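Local atomic coordinates of hydrogenase expression protein (PDB entry 3SB1), a protein that is of unknown function but probably takes part in the expression or maturation of hydrogenase. Residues A41-A46 / P75-D80; L47-E52 / I69-L74; G91-T96 / L105-F110. One frame throughout, in Å; residues are numbered along the deposited sequence. Where two conformers were deposited one is given.

Contact 1 of 3, residues A41-A46 / P75-D80. With GOL (glycerol), chain C.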
loop_
_atom_site.group_PDB
_atom_site.type_symbol
_atom_site.label_atom_id
_atom_site.label_comp_id
_atom_site.label_asym_id
_atom_site.label_seq_id
_atom_site.Cartn_x
_atom_site.Cartn_y
_atom_site.Cartn_z
ATOM N N ALA A 41 21.671 -6.785 23.209
ATOM C CA ALA A 41 22.830 -5.841 23.220
ATOM C C ALA A 41 22.535 -4.566 22.411
ATOM O O ALA A 41 22.478 -4.612 21.183
ATOM C CB ALA A 41 24.085 -6.533 22.668
ATOM N N ARG A 42 22.351 -3.446 23.112
ATOM C CA ARG A 42 22.088 -2.137 22.492
ATOM C C ARG A 42 23.315 -1.249 22.677
ATOM O O ARG A 42 23.899 -1.218 23.776
ATOM C CB ARG A 42 20.912 -1.434 23.162
ATOM C CG ARG A 42 19.566 -2.111 23.093
ATOM C CD ARG A 42 18.587 -1.271 23.912
ATOM N NE ARG A 42 17.248 -1.834 24.012
ATOM C CZ ARG A 42 16.268 -1.316 24.752
ATOM N NH1 ARG A 42 15.070 -1.899 24.781
ATOM N NH2 ARG A 42 16.477 -0.212 25.467
ATOM N N SER A 43 23.680 -0.497 21.632
ATOM C CA SER A 43 24.853 0.399 21.673
ATOM C C SER A 43 24.490 1.871 21.964
ATOM O O SER A 43 25.371 2.694 22.254
ATOM C CB SER A 43 25.583 0.349 20.333
ATOM O OG SER A 43 24.792 0.943 19.315
ATOM N N GLY A 44 23.200 2.191 21.847
ATOM C CA GLY A 44 22.675 3.541 22.070
ATOM C C GLY A 44 22.703 4.340 20.773
ATOM O O GLY A 44 22.252 5.490 20.702
ATOM N N ASN A 45 23.191 3.709 19.718
ATOM C CA ASN A 45 23.402 4.435 18.478
ATOM C C ASN A 45 22.229 4.587 17.544
ATOM O O ASN A 45 22.356 5.216 16.491
ATOM C CB ASN A 45 24.662 3.889 17.827
ATOM C CG ASN A 45 25.866 4.120 18.702
ATOM O OD1 ASN A 45 26.018 5.210 19.291
ATOM N ND2 ASN A 45 26.720 3.117 18.817
ATOM N N ALA A 46 21.063 4.059 17.920
ATOM C CA ALA A 46 19.882 4.259 17.120
ATOM C C ALA A 46 19.112 5.521 17.579
ATOM O O ALA A 46 18.288 6.025 16.847
ATOM C CB ALA A 46 18.985 3.052 17.193
ATOM N N PRO A 75 25.859 1.166 11.543
ATOM C CA PRO A 75 26.534 0.286 12.508
ATOM C C PRO A 75 25.654 0.025 13.755
ATOM O O PRO A 75 26.097 0.209 14.883
ATOM C CB PRO A 75 27.798 1.069 12.846
ATOM C CG PRO A 75 27.370 2.463 12.764
ATOM C CD PRO A 75 26.379 2.544 11.609
ATOM N N LEU A 76 24.434 -0.441 13.523
ATOM C CA LEU A 76 23.475 -0.728 14.580
ATOM C C LEU A 76 23.524 -2.202 14.934
ATOM O O LEU A 76 23.685 -3.049 14.055
ATOM C CB LEU A 76 22.068 -0.407 14.097
ATOM C CG LEU A 76 21.717 1.005 13.613
ATOM C CD1 LEU A 76 20.389 1.002 12.787
ATOM C CD2 LEU A 76 21.698 1.955 14.794
ATOM N N THR A 77 23.351 -2.511 16.212
ATOM C CA THR A 77 23.272 -3.904 16.651
ATOM C C THR A 77 21.825 -4.375 16.450
ATOM O O THR A 77 20.890 -3.562 16.308
ATOM C CB THR A 77 23.567 -4.058 18.167
ATOM O OG1 THR A 77 22.516 -3.435 18.915
ATOM C CG2 THR A 77 24.924 -3.442 18.559
ATOM N N PRO A 78 21.625 -5.688 16.447
ATOM C CA PRO A 78 20.272 -6.186 16.337
ATOM C C PRO A 78 19.402 -5.601 17.441
ATOM O O PRO A 78 18.263 -5.254 17.179
ATOM C CB PRO A 78 20.450 -7.692 16.500
ATOM C CG PRO A 78 21.804 -7.942 15.935
ATOM C CD PRO A 78 22.620 -6.772 16.355
ATOM N N GLY A 79 19.943 -5.436 18.644
ATOM C CA GLY A 79 19.184 -4.866 19.748
ATOM C C GLY A 79 18.766 -3.422 19.433
ATOM O O GLY A 79 17.666 -2.979 19.803
ATOM N N ASP A 80 19.665 -2.676 18.801
ATOM C CA ASP A 80 19.380 -1.288 18.415
ATOM C C ASP A 80 18.192 -1.215 17.445
ATOM O O ASP A 80 17.329 -0.328 17.542
ATOM C CB ASP A 80 20.580 -0.644 17.710
ATOM C CG ASP A 80 21.743 -0.365 18.626
ATOM O OD1 ASP A 80 21.535 -0.015 19.808
ATOM O OD2 ASP A 80 22.876 -0.397 18.114
HETATM C C1 GOL C . 19.003 2.180 20.972
HETATM O O1 GOL C . 20.215 2.254 20.263
HETATM C C2 GOL C . 19.275 2.661 22.377
HETATM O O2 GOL C . 20.044 1.680 23.058
HETATM C C3 GOL C . 17.973 2.958 23.089
HETATM O O3 GOL C . 18.266 3.481 24.370
HETATM O O HOH W 1 22.170 -6.991 19.936
HETATM O O HOH W 2 27.789 1.695 16.616
#

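Contact 2 of 3, residues L47-E52 / I69-L74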
loop_
_atom_site.group_PDB
_atom_site.type_symbol
_atom_site.label_atom_id
_atom_site.label_comp_id
_atom_site.label_asym_id
_atom_site.label_seq_id
_atom_site.Cartn_x
_atom_site.Cartn_y
_atom_site.Cartn_z
ATOM N N LEU A 47 19.372 6.051 18.774
ATOM C CA LEU A 47 18.586 7.229 19.239
ATOM C C LEU A 47 18.675 8.464 18.325
ATOM O O LEU A 47 17.686 9.174 18.128
ATOM C CB LEU A 47 18.905 7.567 20.703
ATOM C CG LEU A 47 18.117 8.704 21.366
ATOM C CD1 LEU A 47 16.590 8.596 21.168
ATOM C CD2 LEU A 47 18.498 8.702 22.850
ATOM N N PRO A 48 19.844 8.723 17.720
ATOM C CA PRO A 48 19.867 9.864 16.793
ATOM C C PRO A 48 18.958 9.759 15.590
ATOM O O PRO A 48 18.679 10.742 14.898
ATOM C CB PRO A 48 21.329 9.896 16.327
ATOM C CG PRO A 48 22.069 9.382 17.464
ATOM C CD PRO A 48 21.212 8.271 18.042
ATOM N N LEU A 49 18.533 8.544 15.307
ATOM C CA LEU A 49 17.666 8.320 14.172
ATOM C C LEU A 49 16.299 8.951 14.335
ATOM O O LEU A 49 15.665 9.290 13.331
ATOM C CB LEU A 49 17.524 6.855 13.886
ATOM C CG LEU A 49 18.763 6.200 13.315
ATOM C CD1 LEU A 49 18.472 4.701 13.091
ATOM C CD2 LEU A 49 19.248 6.805 12.004
ATOM N N LEU A 50 15.843 9.172 15.572
ATOM C CA LEU A 50 14.539 9.831 15.680
ATOM C C LEU A 50 14.661 11.277 15.152
ATOM O O LEU A 50 13.752 11.778 14.484
ATOM C CB LEU A 50 13.971 9.793 17.090
ATOM C CG LEU A 50 13.728 8.402 17.670
ATOM C CD1 LEU A 50 13.243 8.545 19.144
ATOM C CD2 LEU A 50 12.810 7.536 16.787
ATOM N N ARG A 51 15.758 11.961 15.474
ATOM C CA ARG A 51 15.953 13.317 15.005
ATOM C C ARG A 51 16.052 13.343 13.485
ATOM O O ARG A 51 15.524 14.254 12.821
ATOM C CB ARG A 51 17.210 13.926 15.645
ATOM C CG ARG A 51 17.586 15.328 15.178
ATOM C CD ARG A 51 18.840 15.789 15.909
ATOM N NE ARG A 51 19.234 17.167 15.598
ATOM C CZ ARG A 51 20.110 17.517 14.652
ATOM N NH1 ARG A 51 20.416 18.802 14.470
ATOM N NH2 ARG A 51 20.696 16.594 13.892
ATOM N N GLU A 52 16.706 12.342 12.921
ATOM C CA GLU A 52 16.837 12.274 11.479
ATOM C C GLU A 52 15.485 12.115 10.845
ATOM O O GLU A 52 15.187 12.760 9.846
ATOM C CB GLU A 52 17.777 11.149 11.057
ATOM C CG GLU A 52 17.978 11.109 9.572
ATOM C CD GLU A 52 19.101 10.208 9.106
ATOM O OE1 GLU A 52 19.785 9.587 9.956
ATOM O OE2 GLU A 52 19.286 10.134 7.859
ATOM N N ILE A 69 16.406 6.248 5.029
ATOM C CA ILE A 69 17.462 5.995 6.012
ATOM C C ILE A 69 17.788 4.508 5.840
ATOM O O ILE A 69 16.956 3.639 6.140
ATOM C CB ILE A 69 17.028 6.267 7.446
ATOM C CG1 ILE A 69 16.683 7.742 7.565
ATOM C CG2 ILE A 69 18.174 5.806 8.452
ATOM C CD1 ILE A 69 16.019 8.097 8.882
ATOM N N ASP A 70 18.963 4.245 5.287
ATOM C CA ASP A 70 19.442 2.879 5.008
ATOM C C ASP A 70 19.966 2.205 6.275
ATOM O O ASP A 70 21.175 2.171 6.568
ATOM C CB ASP A 70 20.546 2.902 3.947
ATOM C CG ASP A 70 20.906 1.518 3.441
ATOM O OD1 ASP A 70 20.389 0.505 3.978
ATOM O OD2 ASP A 70 21.733 1.443 2.483
ATOM N N LEU A 71 19.061 1.544 6.969
ATOM C CA LEU A 71 19.358 0.893 8.203
ATOM C C LEU A 71 20.394 -0.211 8.104
ATOM O O LEU A 71 21.253 -0.325 8.981
ATOM C CB LEU A 71 18.059 0.324 8.818
ATOM C CG LEU A 71 16.960 1.306 9.225
ATOM C CD1 LEU A 71 15.717 0.543 9.702
ATOM C CD2 LEU A 71 17.428 2.279 10.327
ATOM N N SER A 72 20.357 -0.971 7.011
ATOM C CA SER A 72 21.309 -2.066 6.817
ATOM C C SER A 72 22.739 -1.579 6.780
ATOM O O SER A 72 23.671 -2.290 7.166
ATOM C CB SER A 72 21.001 -2.772 5.505
ATOM O OG SER A 72 19.770 -3.450 5.621
ATOM N N ALA A 73 22.909 -0.363 6.283
ATOM C CA ALA A 73 24.242 0.221 6.119
ATOM C C ALA A 73 24.804 0.864 7.401
ATOM O O ALA A 73 26.006 1.210 7.464
ATOM C CB ALA A 73 24.243 1.236 4.965
ATOM N N LEU A 74 23.971 1.017 8.432
ATOM C CA LEU A 74 24.384 1.670 9.698
ATOM C C LEU A 74 24.988 0.683 10.653
ATOM O O LEU A 74 24.629 -0.492 10.642
ATOM C CB LEU A 74 23.191 2.375 10.373
ATOM C CG LEU A 74 22.524 3.445 9.523
ATOM C CD1 LEU A 74 21.267 4.014 10.177
ATOM C CD2 LEU A 74 23.501 4.593 9.138
#

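Contact 3 of 3, residues G91-T96 / L105-F110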
loop_
_atom_site.group_PDB
_atom_site.type_symbol
_atom_site.label_atom_id
_atom_site.label_comp_id
_atom_site.label_asym_id
_atom_site.label_seq_id
_atom_site.Cartn_x
_atom_site.Cartn_y
_atom_site.Cartn_z
ATOM N N GLY A 91 1.566 0.943 12.462
ATOM C CA GLY A 91 0.550 1.858 12.065
ATOM C C GLY A 91 -0.609 1.250 11.315
ATOM O O GLY A 91 -0.803 0.021 11.305
ATOM N N GLU A 92 -1.277 2.082 10.539
ATOM C CA GLU A 92 -2.512 1.644 9.903
ATOM C C GLU A 92 -2.362 0.826 8.656
ATOM O O GLU A 92 -3.268 0.053 8.333
ATOM C CB GLU A 92 -3.447 2.834 9.608
ATOM C CG GLU A 92 -4.011 3.560 10.870
ATOM C CD GLU A 92 -5.148 4.576 10.578
ATOM O OE1 GLU A 92 -5.672 4.610 9.432
ATOM O OE2 GLU A 92 -5.547 5.306 11.525
ATOM N N VAL A 93 -1.238 0.943 7.959
ATOM C CA VAL A 93 -1.074 0.274 6.715
ATOM C C VAL A 93 0.069 -0.717 6.718
ATOM O O VAL A 93 1.172 -0.384 7.183
ATOM C CB VAL A 93 -0.791 1.330 5.569
ATOM C CG1 VAL A 93 -0.623 0.680 4.227
ATOM C CG2 VAL A 93 -1.884 2.407 5.547
ATOM N N SER A 94 -0.217 -1.924 6.241
ATOM C CA SER A 94 0.800 -2.949 6.049
ATOM C C SER A 94 0.746 -3.429 4.609
ATOM O O SER A 94 -0.347 -3.649 4.049
ATOM C CB SER A 94 0.610 -4.127 7.003
ATOM O OG SER A 94 0.633 -3.655 8.355
ATOM N N VAL A 95 1.893 -3.514 3.957
ATOM C CA VAL A 95 1.919 -3.989 2.615
ATOM C C VAL A 95 2.879 -5.163 2.424
ATOM O O VAL A 95 3.937 -5.181 3.050
ATOM C CB VAL A 95 2.376 -2.886 1.626
ATOM C CG1 VAL A 95 2.279 -3.395 0.139
ATOM C CG2 VAL A 95 1.603 -1.585 1.831
ATOM N N THR A 96 2.494 -6.151 1.608
ATOM C CA THR A 96 3.384 -7.257 1.232
ATOM C C THR A 96 3.457 -7.348 -0.293
ATOM O O THR A 96 2.424 -7.475 -0.994
ATOM C CB THR A 96 2.964 -8.618 1.756
ATOM O OG1 THR A 96 2.763 -8.568 3.170
ATOM C CG2 THR A 96 4.015 -9.679 1.382
ATOM N N LEU A 105 6.299 -3.610 3.644
ATOM C CA LEU A 105 6.341 -2.143 3.693
ATOM C C LEU A 105 5.298 -1.807 4.713
ATOM O O LEU A 105 4.096 -1.796 4.415
ATOM C CB LEU A 105 6.094 -1.482 2.333
ATOM C CG LEU A 105 6.967 -2.124 1.234
ATOM C CD1 LEU A 105 6.241 -3.302 0.590
ATOM C CD2 LEU A 105 7.444 -1.122 0.126
ATOM N N ASP A 106 5.745 -1.525 5.919
ATOM C CA ASP A 106 4.830 -1.285 7.018
ATOM C C ASP A 106 4.864 0.159 7.482
ATOM O O ASP A 106 5.932 0.687 7.832
ATOM C CB ASP A 106 5.168 -2.182 8.198
ATOM C CG ASP A 106 4.944 -3.672 7.889
ATOM O OD1 ASP A 106 4.001 -3.984 7.148
ATOM O OD2 ASP A 106 5.765 -4.508 8.315
ATOM N N GLU A 107 3.711 0.783 7.528
ATOM C CA GLU A 107 3.668 2.135 8.077
ATOM C C GLU A 107 3.874 1.965 9.600
ATOM O O GLU A 107 3.311 1.033 10.243
ATOM C CB GLU A 107 2.335 2.828 7.784
ATOM C CG GLU A 107 2.422 4.326 7.993
ATOM C CD GLU A 107 1.335 5.098 7.362
ATOM O OE1 GLU A 107 0.243 4.483 7.145
ATOM O OE2 GLU A 107 1.615 6.308 7.056
ATOM N N THR A 108 4.679 2.830 10.172
ATOM C CA THR A 108 4.861 2.863 11.624
ATOM C C THR A 108 3.675 3.631 12.261
ATOM O O THR A 108 2.730 4.065 11.594
ATOM C CB THR A 108 6.177 3.544 12.029
ATOM O OG1 THR A 108 6.110 4.949 11.745
ATOM C CG2 THR A 108 7.344 2.888 11.261
ATOM N N ALA A 109 3.725 3.824 13.582
ATOM C CA ALA A 109 2.688 4.568 14.246
ATOM C C ALA A 109 2.687 6.064 13.842
ATOM O O ALA A 109 1.728 6.783 14.155
ATOM C CB ALA A 109 2.852 4.510 15.766
ATOM N N PHE A 110 3.758 6.513 13.194
ATOM C CA PHE A 110 3.935 7.881 12.728
ATOM C C PHE A 110 3.628 7.966 11.217
ATOM O O PHE A 110 4.391 7.463 10.403
ATOM C CB PHE A 110 5.372 8.352 12.971
ATOM C CG PHE A 110 5.743 8.401 14.431
ATOM C CD1 PHE A 110 5.402 9.530 15.180
ATOM C CD2 PHE A 110 6.275 7.318 15.076
ATOM C CE1 PHE A 110 5.735 9.621 16.474
ATOM C CE2 PHE A 110 6.564 7.385 16.449
ATOM C CZ PHE A 110 6.268 8.559 17.145
HETATM O O HOH W 3 0.100 4.838 10.844
HETATM O O HOH W 4 2.149 -1.438 9.883
HETATM O O HOH W 5 3.628 -6.238 5.866
#

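Contact 1 of 3, residues A41-A46 / P75-D80
L76 reaches across to A46 with one branch of its side chain, CD2 lying 3.8 Å from A46 CB, the closest pair of apolar side-chain atoms in the contact. The same methyl lies against the backbone of N45 and A46. The next residue, T77, has OG1 placed between its backbone N and carbonyl carbon (chi1 67°), from where the hydroxyl serves two partners. It donates to A41 O at 2.6 Å, in the carbonyl plane, and accepts from D80 N at the start of helix 78-88. G79 CA lies so near A41 O, at 3.6 Å, that a side-chain carbon here would collide with that oxygen. A water spans the same place, donating to A41 O and accepting from G79 N. D80, the residue with the most surface covered, points its carboxylate back at the 41-46 loop. S43 is gripped twice: its N reaches D80 OD1 at 2.9 Å, and S43 OG gives a bond to D80 OD2 at 2.6 Å. Both come to the syn side, the hydroxyl 15° out of the carboxylate plane. D80 OD2 also accepts T77 N on its anti side, at 2.9 Å and nearly straight at 172°. Glycerol O1, probably from the crystallisation liquor, donates to D80 OD1 and accepts A46 N. The protein donors S43 N, S43 OG and T77 N hold the carboxylate from turning and would probably favour its charged form. S43 OG additionally accepts N45 N, an ST turn that shapes the loop. W83, one turn further along the helix, is touched by R42 and A46. The reciprocal bonds of T77 and D80 make a capping box, with T77 as N-cap of helix 78-88.

Contact 2 of 3, residues L47-E52 / I69-L74
I69, the residue with the most surface covered here, is met on two branches by two residues near the N-terminal end of helix 48-63. Its CG2 lies 3.8 Å from L49 CD2, the two side chains sliding past each other in opposite directions. Its other branch, CG1 and CD1, is taken by E52, whose CG comes within 3.7 Å of I69 CD1. The E52 chain is extended, with CG opposite the backbone N (chi1 -177°), which lays its methylenes and carboxylate along the isoleucine. E52 OE2 approaches I69 CG1 to 3.5 Å but finds its polar partner in H56 NE2, one turn along the same helix. I69 touches this histidine too, and I53. With an alanine in place of E52, H56 would probably lose this hydrogen-bond partner and the CG1-CD1 branch of I69 part of its cover.

L49 uses both methyls. Its CD1 meets L71 CD2 at 3.8 Å, the two side chains at a slant, while its CD2 and L74 CD1 approach tip to tip at 3.9 Å. L49 also packs on L84 of helix 78-88. No hydrogen bond crosses between the segments. On the far side, I69 and L71 touch I130, and the backbone of I69 is bonded to that residue in strand 125-132. The chain leaves strand 67-69 through an inverse gamma turn centred on D70 and a 3-10 turn at 71-73. Helix 48-63 packs on I69 of strand 67-69, outermost within the chain in an antiparallel sheet, and on the loop that follows it, a helix-on-sheet layer.

Contact 3 of 3, residues G91-T96 / L105-F110
Strands 93-96 and 105-107 run antiparallel at 179° with their axes 4.7 Å apart, V95 and L105 forming a hydrogen-bonded pair and S94 and D106 a non-hydrogen-bonded one. V95 N donates to L105 O at 2.8 Å, and L105 N returns a bond to V95 O at 2.9 Å. Further along, while E107 N bonds V93 O at 2.8 Å, E107 O accepts G91 N. A water bonded to V93 O and E107 O sits beside this ladder. G91 CA adds a CH...O contact to T108 O at 3.1 Å, and a side-chain carbon on G91 would run into that oxygen.

These strands, 93-97 and 102-107, make a beta hairpin, and 93-97 is the outermost strand of the sheet within the chain. Beyond it, V93 to T96 pair antiparallel with a strand of the second subunit, so the sheet continues through the dimer.

On one face V95 CG1 packs on L105 CD1 at 4.0 Å, and both residues are further covered by the 136-139 loop, through P136, L138 and V139. V93 CG2 approaches E107 OE1 to 3.4 Å, the glutamate lying extended with CG opposite its backbone N (chi1 -164°). E107 OE2 bonds G112 N and, across the interface, S141 OG of the second subunit. On the other face S94 CB touches D106 OD1 at 3.4 Å, a second water joins D106 OD1 to V95 O, and D106 OD2 forms a salt bridge with R85 of helix 78-88.

Overall arrangement
Contacts 1 and 2 adjoin, their centres 11 Å apart, and contact 2 is nested inside the loop that contact 1 closes. L76 connects them: its CD1 lies 4.1 Å from L71 CD2 and 4.2 Å from L49 CD1. Contact 3 follows later in the chain, its nearest atoms about 6 Å from contact 2 and about 12 Å from contact 1. Helix 78-88 links all three: it begins in contact 1, packs through L84 on L49 and L50 of 47-52, and pairs R85 with D106. Segments of contacts 2 and 3 also meet the second subunit. Glycerol is bound at contact 1, whose centre lies about 23 Å from that of contact 3.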